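Local structure of glycosyl hydrolase family 2, TIM barrel domain protein (Parabacteroides merdae ATCC 43184, 6DXU) at residues 105-110 with 142-147; 358-363 with 381-386. The protein probably hydrolyses beta-glucuronides as a family 2 glycoside hydrolase of a human gut bacterium. All coordinates share one frame; numbering follows the deposited sequence.

In the fold
Interaction 1 comes first along the chain and is complete before interaction 2 begins. It lies in the sugar binding domain, about 34 Å from the centre of the chain, where strand 107-112, an inner strand of a four-stranded antiparallel sheet, meets the start of helix 143-150. Interaction 2 lies in the TIM barrel domain, about 13 Å from the centre of the chain, and pairs the parallel strands 362-364 and 384-388. The two share no sheet or helix: their centres are about 39 Å apart and their nearest atoms about 24 Å. One therefore joins a helix to a sheet within the peripheral beta domain, while the other forms part of the barrel wall.

Interaction 1: residues 105-110 with 142-147; sequences NGRIVL and ITDAVK
Thr143 turns its hydroxyl to the strand 107-110, where OG1 accepts the backbone N-H of Ile108 at 2.9 Å in a nearly straight bond (170°). OG1 lies anti to the carbonyl carbon (chi1 -51°), and this rotation leaves CG2 beside Gly106 O. The N-cap Ile142 donates its backbone N-H to Ile108 O (N to O 2.8 Å), so both backbone polar atoms of Ile108 are used.

Arg107 arches over the threonine. Its CB is 3.7 Å from Thr143 OG1, CD passes the same oxygen, and bends in the middle of the chain fold it back until one face of the guanidinium lies over Thr143 CB, offset toward the rim, with CZ and NH2 both 3.8 Å from that carbon and NH1 beside Thr143 CG2. NE is near OG1 but badly angled for a bond; it forms a salt bridge with Asp141, whose other oxygen is hydrogen-bonded to Thr143 OG1. NH2 stays 4.1 Å from Asp144 OD1, too far for a salt bridge.

Branched aliphatic residues suit the buried side: Ile108 CG2 meets Ile142 CG1 at 3.7 Å, crossing at about a right angle, and Ile108 CD1 reaches Val146 CG1. Leu110 CD1 packs on Ile142 CG2 at 3.9 Å. Asp141 thus couples arginine and threonine, and would probably balance the positive charge of the buried guanidinium while the hydroxyl fixes the helix start to the strand.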
loop_
_atom_site.group_PDB
_atom_site.type_symbol
_atom_site.label_atom_id
_atom_site.label_comp_id
_atom_site.label_asym_id
_atom_site.label_seq_id
_atom_site.Cartn_x
_atom_site.Cartn_y
_atom_site.Cartn_z
ATOM N N ASN D 105 4.947 36.810 -10.669
ATOM C CA ASN D 105 4.158 35.705 -10.129
ATOM C C ASN D 105 4.139 34.522 -11.099
ATOM O O ASN D 105 3.141 33.809 -11.223
ATOM C CB ASN D 105 2.730 36.146 -9.786
ATOM C CG ASN D 105 2.083 35.245 -8.746
ATOM O OD1 ASN D 105 2.767 34.691 -7.883
ATOM N ND2 ASN D 105 0.765 35.082 -8.829
ATOM N N GLY D 106 5.250 34.299 -11.786
ATOM C CA GLY D 106 5.279 33.307 -12.842
ATOM C C GLY D 106 5.486 31.885 -12.337
ATOM O O GLY D 106 5.716 31.624 -11.155
ATOM N N ARG D 107 5.429 30.951 -13.283
ATOM C CA ARG D 107 5.580 29.531 -13.014
ATOM C C ARG D 107 6.923 29.061 -13.534
ATOM O O ARG D 107 7.445 29.595 -14.521
ATOM C CB ARG D 107 4.470 28.702 -13.683
ATOM C CG ARG D 107 3.061 29.231 -13.469
ATOM C CD ARG D 107 2.697 29.329 -12.000
ATOM N NE ARG D 107 2.582 28.022 -11.350
ATOM C CZ ARG D 107 2.178 27.852 -10.095
ATOM N NH1 ARG D 107 1.858 28.908 -9.356
ATOM N NH2 ARG D 107 2.097 26.635 -9.573
ATOM N N ILE D 108 7.456 28.031 -12.871
ATOM C CA ILE D 108 8.696 27.371 -13.261
ATOM C C ILE D 108 8.336 25.944 -13.641
ATOM O O ILE D 108 7.888 25.165 -12.782
ATOM C CB ILE D 108 9.713 27.357 -12.105
ATOM C CG1 ILE D 108 9.893 28.749 -11.511
ATOM C CG2 ILE D 108 11.051 26.812 -12.575
ATOM C CD1 ILE D 108 10.496 28.711 -10.105
ATOM N N VAL D 109 8.556 25.578 -14.900
ATOM C CA VAL D 109 8.185 24.255 -15.378
ATOM C C VAL D 109 9.425 23.576 -15.944
ATOM O O VAL D 109 10.176 24.183 -16.720
ATOM C CB VAL D 109 7.059 24.320 -16.428
ATOM C CG1 VAL D 109 6.801 22.952 -17.013
ATOM C CG2 VAL D 109 5.780 24.878 -15.802
ATOM N N LEU D 110 9.627 22.317 -15.569
ATOM C CA LEU D 110 10.629 21.467 -16.197
ATOM C C LEU D 110 9.943 20.689 -17.305
ATOM O O LEU D 110 8.982 19.963 -17.049
ATOM C CB LEU D 110 11.252 20.501 -15.194
ATOM C CG LEU D 110 12.050 21.081 -14.030
ATOM C CD1 LEU D 110 12.418 19.949 -13.042
ATOM C CD2 LEU D 110 13.279 21.815 -14.523
ATOM N N ILE D 142 7.384 23.056 -10.953
ATOM C CA ILE D 142 8.116 22.980 -9.690
ATOM C C ILE D 142 8.020 24.276 -8.901
ATOM O O ILE D 142 8.750 24.453 -7.916
ATOM C CB ILE D 142 9.586 22.587 -9.915
ATOM C CG1 ILE D 142 10.299 23.654 -10.769
ATOM C CG2 ILE D 142 9.652 21.226 -10.562
ATOM C CD1 ILE D 142 11.850 23.476 -10.859
ATOM N N THR D 143 7.097 25.167 -9.280
ATOM C CA THR D 143 6.982 26.463 -8.616
ATOM C C THR D 143 6.850 26.313 -7.104
ATOM O O THR D 143 7.571 26.966 -6.342
ATOM C CB THR D 143 5.790 27.245 -9.169
ATOM O OG1 THR D 143 5.851 27.274 -10.599
ATOM C CG2 THR D 143 5.808 28.674 -8.622
ATOM N N ASP D 144 5.914 25.472 -6.650
ATOM C CA ASP D 144 5.639 25.385 -5.213
ATOM C C ASP D 144 6.803 24.766 -4.450
ATOM O O ASP D 144 7.149 25.229 -3.356
ATOM C CB ASP D 144 4.358 24.591 -4.963
ATOM C CG ASP D 144 3.116 25.329 -5.420
ATOM O OD1 ASP D 144 3.190 26.561 -5.622
ATOM O OD2 ASP D 144 2.065 24.677 -5.598
ATOM N N ALA D 145 7.426 23.727 -5.005
ATOM C CA ALA D 145 8.558 23.114 -4.314
ATOM C C ALA D 145 9.738 24.067 -4.226
ATOM O O ALA D 145 10.434 24.112 -3.203
ATOM C CB ALA D 145 8.978 21.824 -5.017
ATOM N N VAL D 146 9.995 24.826 -5.293
ATOM C CA VAL D 146 11.079 25.799 -5.249
ATOM C C VAL D 146 10.822 26.820 -4.149
ATOM O O VAL D 146 11.716 27.151 -3.363
ATOM C CB VAL D 146 11.238 26.485 -6.618
ATOM C CG1 VAL D 146 12.120 27.718 -6.484
ATOM C CG2 VAL D 146 11.770 25.504 -7.660
ATOM N N LYS D 147 9.597 27.348 -4.088
ATOM C CA LYS D 147 9.266 28.318 -3.046
ATOM C C LYS D 147 9.478 27.722 -1.654
ATOM O O LYS D 147 10.077 28.353 -0.773
ATOM C CB LYS D 147 7.827 28.797 -3.227
ATOM C CG LYS D 147 7.354 29.751 -2.140
ATOM C CD LYS D 147 5.906 30.190 -2.394
ATOM C CE LYS D 147 5.346 30.983 -1.213
#

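Interaction 2: residues 358-363 with 381-386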
loop_
_atom_site.group_PDB
_atom_site.type_symbol
_atom_site.label_atom_id
_atom_site.label_comp_id
_atom_site.label_asym_id
_atom_site.label_seq_id
_atom_site.Cartn_x
_atom_site.Cartn_y
_atom_site.Cartn_z
ATOM N N MET D 358 18.464 12.604 -50.199
ATOM C CA MET D 358 18.441 11.289 -50.817
ATOM C C MET D 358 17.152 11.025 -51.574
ATOM O O MET D 358 17.055 10.000 -52.258
ATOM C CB MET D 358 18.643 10.194 -49.760
ATOM C CG MET D 358 19.133 8.856 -50.310
ATOM S SD MET D 358 19.342 7.575 -49.041
ATOM C CE MET D 358 17.636 7.218 -48.566
ATOM N N GLY D 359 16.166 11.913 -51.461
ATOM C CA GLY D 359 14.878 11.734 -52.105
ATOM C C GLY D 359 13.785 11.152 -51.235
ATOM O O GLY D 359 12.697 10.865 -51.752
ATOM N N VAL D 360 14.034 10.969 -49.932
ATOM C CA VAL D 360 13.013 10.415 -49.048
ATOM C C VAL D 360 11.799 11.333 -49.011
ATOM O O VAL D 360 11.928 12.559 -48.885
ATOM C CB VAL D 360 13.606 10.217 -47.640
ATOM C CG1 VAL D 360 12.512 9.869 -46.605
ATOM C CG2 VAL D 360 14.696 9.145 -47.670
ATOM N N ASN D 361 10.599 10.747 -49.092
ATOM C CA ASN D 361 9.380 11.514 -48.831
ATOM C C ASN D 361 8.508 10.886 -47.746
ATOM O O ASN D 361 7.378 11.352 -47.525
ATOM C CB ASN D 361 8.554 11.733 -50.116
ATOM C CG ASN D 361 7.970 10.437 -50.695
ATOM O OD1 ASN D 361 7.805 9.436 -50.000
ATOM N ND2 ASN D 361 7.664 10.461 -51.994
ATOM N N PHE D 362 8.992 9.847 -47.068
ATOM C CA PHE D 362 8.196 9.140 -46.074
ATOM C C PHE D 362 9.138 8.519 -45.057
ATOM O O PHE D 362 10.200 8.010 -45.421
ATOM C CB PHE D 362 7.329 8.054 -46.727
ATOM C CG PHE D 362 6.609 7.165 -45.749
ATOM C CD1 PHE D 362 5.683 7.686 -44.855
ATOM C CD2 PHE D 362 6.852 5.803 -45.738
ATOM C CE1 PHE D 362 5.026 6.844 -43.949
ATOM C CE2 PHE D 362 6.216 4.963 -44.852
ATOM C CZ PHE D 362 5.294 5.484 -43.949
ATOM N N ILE D 363 8.755 8.549 -43.782
ATOM C CA ILE D 363 9.577 7.918 -42.759
ATOM C C ILE D 363 8.668 7.289 -41.712
ATOM O O ILE D 363 7.648 7.867 -41.318
ATOM C CB ILE D 363 10.579 8.916 -42.124
ATOM C CG1 ILE D 363 11.582 8.180 -41.219
ATOM C CG2 ILE D 363 9.850 10.032 -41.362
ATOM C CD1 ILE D 363 12.747 9.053 -40.742
ATOM N N LEU D 381 10.712 19.875 -44.199
ATOM C CA LEU D 381 11.415 19.297 -45.337
ATOM C C LEU D 381 10.500 18.561 -46.302
ATOM O O LEU D 381 10.929 18.258 -47.415
ATOM C CB LEU D 381 12.503 18.335 -44.854
ATOM C CG LEU D 381 13.687 18.973 -44.119
ATOM C CD1 LEU D 381 14.507 17.883 -43.456
ATOM C CD2 LEU D 381 14.557 19.774 -45.090
ATOM N N GLY D 382 9.281 18.226 -45.892
ATOM C CA GLY D 382 8.346 17.514 -46.745
ATOM C C GLY D 382 8.487 16.005 -46.684
ATOM O O GLY D 382 8.665 15.348 -47.715
ATOM N N ILE D 383 8.400 15.435 -45.483
ATOM C CA ILE D 383 8.539 13.996 -45.276
ATOM C C ILE D 383 7.315 13.528 -44.501
ATOM O O ILE D 383 7.123 13.937 -43.351
ATOM C CB ILE D 383 9.827 13.640 -44.516
ATOM C CG1 ILE D 383 11.052 14.147 -45.281
ATOM C CG2 ILE D 383 9.900 12.119 -44.257
ATOM C CD1 ILE D 383 12.371 13.956 -44.503
ATOM N N LEU D 384 6.478 12.699 -45.129
ATOM C CA LEU D 384 5.319 12.133 -44.447
ATOM C C LEU D 384 5.772 11.156 -43.356
ATOM O O LEU D 384 6.864 10.582 -43.422
ATOM C CB LEU D 384 4.405 11.427 -45.446
ATOM C CG LEU D 384 3.765 12.366 -46.478
ATOM C CD1 LEU D 384 3.296 11.599 -47.713
ATOM C CD2 LEU D 384 2.621 13.133 -45.837
ATOM N N VAL D 385 4.917 10.951 -42.349
ATOM C CA VAL D 385 5.335 10.279 -41.120
ATOM C C VAL D 385 4.345 9.199 -40.689
ATOM O O VAL D 385 3.131 9.435 -40.622
ATOM C CB VAL D 385 5.531 11.297 -39.978
ATOM C CG1 VAL D 385 5.627 10.603 -38.614
ATOM C CG2 VAL D 385 6.777 12.125 -40.234
ATOM N N TRP D 386 4.896 8.029 -40.355
ATOM C CA TRP D 386 4.274 6.993 -39.538
ATOM C C TRP D 386 5.005 6.992 -38.199
ATOM O O TRP D 386 6.241 6.867 -38.160
ATOM C CB TRP D 386 4.380 5.650 -40.265
ATOM C CG TRP D 386 4.139 4.322 -39.545
ATOM C CD1 TRP D 386 4.320 4.017 -38.208
ATOM C CD2 TRP D 386 3.731 3.094 -40.174
ATOM N NE1 TRP D 386 4.027 2.688 -37.981
ATOM C CE2 TRP D 386 3.669 2.100 -39.165
ATOM C CE3 TRP D 386 3.407 2.742 -41.484
ATOM C CZ2 TRP D 386 3.298 0.788 -39.438
ATOM C CZ3 TRP D 386 3.028 1.439 -41.747
ATOM C CH2 TRP D 386 2.987 0.478 -40.738
#
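Leu384 O receives the N-H of Ile363 at 2.8 Å, and the CA-H of Phe362 makes a longer contact with the same oxygen. Two more backbone bonds flank it: Leu384 N to Asn361 O at 2.9 Å, and Trp386 N to Ile363 O, also 2.9 Å.

Phe362 holds CG anti to its backbone N (chi1 173°), which lays the ring along the neighbouring strand: CD1 passes Leu384 CB, and CZ meets Trp386 CB at 3.8 Å. An alanine here would be likely to leave Leu384 CB and Trp386 CB without their packing partner, opening a gap between the strands' side chains. The indole NE1 is hydrogen-bonded to Glu388.

On the face of Ile363 and Val385, beta-branched residues fit closely: Ile363 CG2 lies 3.9 Å from Val385 CG2 and also 3.6 Å from CG2 of Ile383, which comes just before the strand; Cys378 of helix 372-381 packs against all three. Gly382, with positive phi, lets the chain leave that helix and enter strand 384-388. This is the beta-alpha-beta crossover of a TIM barrel, two adjacent parallel strands joined through an outer helix.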